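Local atomic coordinates of ribulose-1,5-bisphosphate carboxylase/oxygenase large subunit (Rhodopseudomonas palustris, PDB entry 3QFW), a protein that is a RuBisCO-like relative of the magnesium-dependent carboxylase that adds carbon dioxide to ribulose 1,5-bisphosphate, its own reaction remaining uncertain. Residues A78-L83 with T110-P115; A135-P140 with L162-H167. All coordinates share one frame; numbering follows the deposited sequence.

Contact 1 (78-83 with 110-115) lies where the amino-terminal domain meets the helices of the TIM barrel. Contact 2 (135-140 with 162-167) pairs two parallel strands within that barrel. Along the chain they follow one another, on opposite sides of its centre. The centres of contact 1 and contact 2 are about 28 Å apart, and the nearest atoms of contact 1 and contact 2 about 13 Å. The dimer brings the two regions together. Gln82 NE2 donates to Gly168 O of the second subunit, just past segment 162-167 there, while His167 O accepts from Asn85 ND2 of the second subunit. This agrees with the RuBisCO family, whose active site at the barrel mouth borders the partner's amino-terminal domain.

Contact 1: A78-L83 with T110-P115; sequences AEPGQL and TAFGGP
Phe112 pushes its ring against Ala78, Pro80 and Leu83, joining the last turn of helix 106-112 to the N-capped start of helix 80-88, against helices 236-243 and 265-276 of the TIM barrel. Its CG stands anti to the carbonyl carbon (chi1 -68°), and the far rim of the ring does the touching. Over one face sits Ala78 CB, a CH-pi contact 4.2 Å from the Phe112 centroid and shifted toward the rim, where the main chain also presses in: Phe112 CZ lies 3.5 Å from Ala78 C. On the side of the ring that Ala78 covers, its methyl also meets that of Ala111, CB to CB, at 3.6 Å. At the ring edge, near its plane, Pro80 CD comes within 3.7 Å of Phe112 CE1, the two side chains sliding past in opposite directions. Leu83 arrives obliquely, its CD2 3.8 Å from Phe112 CE2. Two further rings, Phe276 and His240, meet Phe112 edge-to-face, so the aromatic group is held from the barrel side as well. At the start of helix 80-88, Glu79 is the N-cap: its OE2 bonds Ser237 OG, while Gln82 N donates to Glu79 OE1 over 3.0 Å, from above the carboxylate plane.

Contact 2: A135-P140 with L162-H167; sequences ASALKP and LIKDDH
Ser136 and Leu138 supply the main-chain groups on one side of this parallel pairing, Leu162, Lys164 and Asp166 those on the other. Ser136 N bonds Leu162 O, Lys164 N bonds Ser136 O at 3.0 Å with a nearly straight N-H (171°), and Leu138 N bonds Lys164 O. The fourth bond, Asp166 N to Leu138 O, stretches to 3.2 Å and bends to 137° as the second strand ends. Ala137 CA adds a CA-H...O contact of 3.2 Å to Lys164 O. These are adjacent strands of the TIM barrel, joined through helix 145-157 in a beta-alpha-beta unit, and Lys-Asp-Asp at 164-166 matches the KDDE motif that carries the activating lysine in RuBisCO, His167 standing at the Glu position. On the face toward helix 145-157 the side chains of Leu138 and Ile163 cross obliquely, with Leu138 CD2 3.6 Å from Ile163 CG2 and Leu155 covering both. Among the polar groups, Lys164 bends at chi3 and chi4, and its NZ curls back to donate to Asp165 O at 3.0 Å. Asp165 OD1 hydrogen-bonds Tyr201 OH, and OD2 takes a salt bridge from Arg180 NE and a hydrogen bond from Asn204 N. Lys139 runs extended across Asp166 at about a right angle, its CG 3.7 Å from Asp166 OD2; Lys139 NZ forms a salt bridge with Glu35 of the second subunit, and Asp166 OD1 takes Gly168 N.

Contact 1: A78-L83 with T110-P115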
loop_
_atom_site.group_PDB
_atom_site.type_symbol
_atom_site.label_atom_id
_atom_site.label_comp_id
_atom_site.label_asym_id
_atom_site.label_seq_id
_atom_site.Cartn_x
_atom_site.Cartn_y
_atom_site.Cartn_z
ATOM N N ALA B 78 3.711 -8.151 -16.364
ATOM C CA ALA B 78 4.080 -8.883 -15.153
ATOM C C ALA B 78 4.969 -8.016 -14.266
ATOM O O ALA B 78 6.174 -8.256 -14.122
ATOM C CB ALA B 78 4.765 -10.214 -15.497
ATOM N N GLU B 79 4.337 -7.012 -13.666
ATOM C CA GLU B 79 4.998 -5.986 -12.865
ATOM C C GLU B 79 4.076 -5.746 -11.662
ATOM O O GLU B 79 2.977 -5.225 -11.825
ATOM C CB GLU B 79 5.141 -4.727 -13.724
ATOM C CG GLU B 79 6.202 -3.749 -13.264
ATOM C CD GLU B 79 5.862 -3.122 -11.934
ATOM O OE1 GLU B 79 4.917 -2.300 -11.893
ATOM O OE2 GLU B 79 6.531 -3.467 -10.933
ATOM N N PRO B 80 4.501 -6.176 -10.461
ATOM C CA PRO B 80 3.576 -6.342 -9.329
ATOM C C PRO B 80 2.723 -5.107 -9.059
ATOM O O PRO B 80 1.497 -5.206 -8.981
ATOM C CB PRO B 80 4.511 -6.629 -8.152
ATOM C CG PRO B 80 5.696 -7.265 -8.774
ATOM C CD PRO B 80 5.874 -6.563 -10.101
ATOM N N GLY B 81 3.370 -3.957 -8.932
ATOM C CA GLY B 81 2.662 -2.705 -8.705
ATOM C C GLY B 81 1.623 -2.403 -9.775
ATOM O O GLY B 81 0.473 -2.083 -9.469
ATOM N N GLN B 82 2.026 -2.505 -11.035
ATOM C CA GLN B 82 1.128 -2.222 -12.154
ATOM C C GLN B 82 -0.024 -3.208 -12.239
ATOM O O GLN B 82 -1.145 -2.840 -12.598
ATOM C CB GLN B 82 1.898 -2.184 -13.474
ATOM C CG GLN B 82 1.031 -1.923 -14.710
ATOM C CD GLN B 82 0.337 -0.557 -14.707
ATOM O OE1 GLN B 82 0.598 0.295 -13.855
ATOM N NE2 GLN B 82 -0.564 -0.356 -15.663
ATOM N N LEU B 83 0.261 -4.465 -11.905
ATOM C CA LEU B 83 -0.761 -5.498 -11.876
ATOM C C LEU B 83 -1.796 -5.143 -10.818
ATOM O O LEU B 83 -2.992 -5.159 -11.084
ATOM C CB LEU B 83 -0.144 -6.876 -11.608
ATOM C CG LEU B 83 -1.172 -8.007 -11.472
ATOM C CD1 LEU B 83 -2.028 -8.094 -12.730
ATOM C CD2 LEU B 83 -0.494 -9.357 -11.170
ATOM N N THR B 110 4.903 -17.753 -14.480
ATOM C CA THR B 110 6.288 -18.087 -14.808
ATOM C C THR B 110 7.172 -16.862 -14.621
ATOM O O THR B 110 8.296 -16.954 -14.125
ATOM C CB THR B 110 6.440 -18.620 -16.246
ATOM O OG1 THR B 110 5.505 -19.680 -16.471
ATOM C CG2 THR B 110 7.845 -19.153 -16.467
ATOM N N ALA B 111 6.643 -15.714 -15.020
ATOM C CA ALA B 111 7.359 -14.451 -14.905
ATOM C C ALA B 111 7.649 -14.102 -13.448
ATOM O O ALA B 111 8.779 -13.774 -13.099
ATOM C CB ALA B 111 6.578 -13.346 -15.571
ATOM N N PHE B 112 6.628 -14.174 -12.599
ATOM C CA PHE B 112 6.801 -13.849 -11.181
ATOM C C PHE B 112 7.595 -14.928 -10.425
ATOM O O PHE B 112 8.441 -14.611 -9.587
ATOM C CB PHE B 112 5.447 -13.570 -10.501
ATOM C CG PHE B 112 4.758 -12.307 -10.981
ATOM C CD1 PHE B 112 5.402 -11.074 -10.919
ATOM C CD2 PHE B 112 3.459 -12.351 -11.463
ATOM C CE1 PHE B 112 4.763 -9.897 -11.351
ATOM C CE2 PHE B 112 2.807 -11.180 -11.900
ATOM C CZ PHE B 112 3.468 -9.954 -11.837
ATOM N N GLY B 113 7.322 -16.201 -10.712
ATOM C CA GLY B 113 8.156 -17.294 -10.216
ATOM C C GLY B 113 7.860 -17.865 -8.834
ATOM O O GLY B 113 8.395 -18.904 -8.459
ATOM N N GLY B 114 7.013 -17.193 -8.067
ATOM C CA GLY B 114 6.604 -17.703 -6.773
ATOM C C GLY B 114 7.725 -17.912 -5.774
ATOM O O GLY B 114 8.819 -17.371 -5.928
ATOM N N PRO B 115 7.454 -18.697 -4.724
ATOM C CA PRO B 115 8.431 -18.858 -3.646
ATOM C C PRO B 115 9.695 -19.540 -4.135
ATOM O O PRO B 115 9.611 -20.571 -4.822
ATOM C CB PRO B 115 7.698 -19.751 -2.639
ATOM C CG PRO B 115 6.251 -19.523 -2.926
ATOM C CD PRO B 115 6.175 -19.353 -4.411
#

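Contact 2: A135-P140 with L162-H167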
loop_
_atom_site.group_PDB
_atom_site.type_symbol
_atom_site.label_atom_id
_atom_site.label_comp_id
_atom_site.label_asym_id
_atom_site.label_seq_id
_atom_site.Cartn_x
_atom_site.Cartn_y
_atom_site.Cartn_z
ATOM N N ALA B 135 6.744 -20.849 15.232
ATOM C CA ALA B 135 7.437 -19.567 15.168
ATOM C C ALA B 135 7.102 -18.726 16.384
ATOM O O ALA B 135 6.056 -18.918 17.010
ATOM C CB ALA B 135 7.055 -18.813 13.887
ATOM N N SER B 136 7.981 -17.783 16.701
ATOM C CA SER B 136 7.678 -16.752 17.684
ATOM C C SER B 136 8.222 -15.408 17.229
ATOM O O SER B 136 9.099 -15.336 16.363
ATOM C CB SER B 136 8.274 -17.100 19.046
ATOM O OG SER B 136 7.694 -16.306 20.063
ATOM N N ALA B 137 7.701 -14.338 17.816
ATOM C CA ALA B 137 8.187 -13.008 17.488
ATOM C C ALA B 137 8.974 -12.431 18.653
ATOM O O ALA B 137 8.740 -12.784 19.813
ATOM C CB ALA B 137 7.030 -12.085 17.100
ATOM N N LEU B 138 9.928 -11.566 18.328
ATOM C CA LEU B 138 10.676 -10.824 19.330
ATOM C C LEU B 138 9.934 -9.529 19.658
ATOM O O LEU B 138 9.773 -8.660 18.803
ATOM C CB LEU B 138 12.077 -10.496 18.817
ATOM C CG LEU B 138 12.972 -11.672 18.426
ATOM C CD1 LEU B 138 14.319 -11.146 17.968
ATOM C CD2 LEU B 138 13.132 -12.685 19.578
ATOM N N LYS B 139 9.468 -9.441 20.897
ATOM C CA LYS B 139 8.732 -8.298 21.414
ATOM C C LYS B 139 9.129 -8.163 22.870
ATOM O O LYS B 139 9.490 -9.165 23.503
ATOM C CB LYS B 139 7.230 -8.567 21.332
ATOM C CG LYS B 139 6.736 -8.943 19.949
ATOM C CD LYS B 139 5.239 -9.194 19.941
ATOM C CE LYS B 139 4.716 -9.302 18.513
ATOM N NZ LYS B 139 3.247 -9.558 18.457
ATOM N N PRO B 140 9.039 -6.945 23.431
ATOM C CA PRO B 140 8.571 -5.688 22.824
ATOM C C PRO B 140 9.681 -4.852 22.174
ATOM O O PRO B 140 10.838 -4.948 22.570
ATOM C CB PRO B 140 7.998 -4.932 24.025
ATOM C CG PRO B 140 8.861 -5.375 25.173
ATOM C CD PRO B 140 9.243 -6.814 24.887
ATOM N N LEU B 162 11.192 -20.887 13.678
ATOM C CA LEU B 162 11.486 -19.556 13.138
ATOM C C LEU B 162 11.219 -18.438 14.139
ATOM O O LEU B 162 10.167 -18.375 14.776
ATOM C CB LEU B 162 10.753 -19.303 11.806
ATOM C CG LEU B 162 10.983 -17.972 11.060
ATOM C CD1 LEU B 162 12.415 -17.478 11.198
ATOM C CD2 LEU B 162 10.609 -18.070 9.576
ATOM N N ILE B 163 12.219 -17.582 14.285
ATOM C CA ILE B 163 12.138 -16.414 15.133
ATOM C C ILE B 163 12.119 -15.198 14.223
ATOM O O ILE B 163 13.008 -15.011 13.395
ATOM C CB ILE B 163 13.328 -16.351 16.089
ATOM C CG1 ILE B 163 13.330 -17.608 16.978
ATOM C CG2 ILE B 163 13.291 -15.064 16.911
ATOM C CD1 ILE B 163 14.440 -17.653 17.978
ATOM N N LYS B 164 11.071 -14.399 14.361
ATOM C CA LYS B 164 10.902 -13.220 13.526
ATOM C C LYS B 164 10.931 -11.978 14.398
ATOM O O LYS B 164 10.560 -12.024 15.571
ATOM C CB LYS B 164 9.563 -13.291 12.784
ATOM C CG LYS B 164 8.352 -13.236 13.720
ATOM C CD LYS B 164 7.031 -13.444 12.989
ATOM C CE LYS B 164 6.568 -12.210 12.234
ATOM N NZ LYS B 164 6.318 -10.994 13.101
ATOM N N ASP B 165 11.364 -10.862 13.817
ATOM C CA ASP B 165 11.208 -9.567 14.454
ATOM C C ASP B 165 9.729 -9.257 14.617
ATOM O O ASP B 165 8.896 -9.674 13.812
ATOM C CB ASP B 165 11.818 -8.467 13.590
ATOM C CG ASP B 165 13.295 -8.263 13.840
ATOM O OD1 ASP B 165 13.836 -8.867 14.793
ATOM O OD2 ASP B 165 13.914 -7.484 13.081
ATOM N N ASP B 166 9.401 -8.536 15.675
ATOM C CA ASP B 166 8.166 -7.777 15.685
ATOM C C ASP B 166 8.141 -7.046 14.338
ATOM O O ASP B 166 9.177 -6.587 13.850
ATOM C CB ASP B 166 8.186 -6.787 16.848
ATOM C CG ASP B 166 6.933 -5.941 16.927
ATOM O OD1 ASP B 166 6.495 -5.401 15.896
ATOM O OD2 ASP B 166 6.377 -5.817 18.030
ATOM N N HIS B 167 6.975 -6.978 13.710
ATOM C CA HIS B 167 6.882 -6.310 12.414
ATOM C C HIS B 167 7.095 -4.812 12.599
ATOM O O HIS B 167 7.347 -4.086 11.637
ATOM C CB HIS B 167 5.514 -6.533 11.786
ATOM C CG HIS B 167 4.469 -5.600 12.299
ATOM N ND1 HIS B 167 4.155 -4.414 11.665
ATOM C CD2 HIS B 167 3.691 -5.655 13.403
ATOM C CE1 HIS B 167 3.219 -3.788 12.352
ATOM N NE2 HIS B 167 2.917 -4.521 13.410
#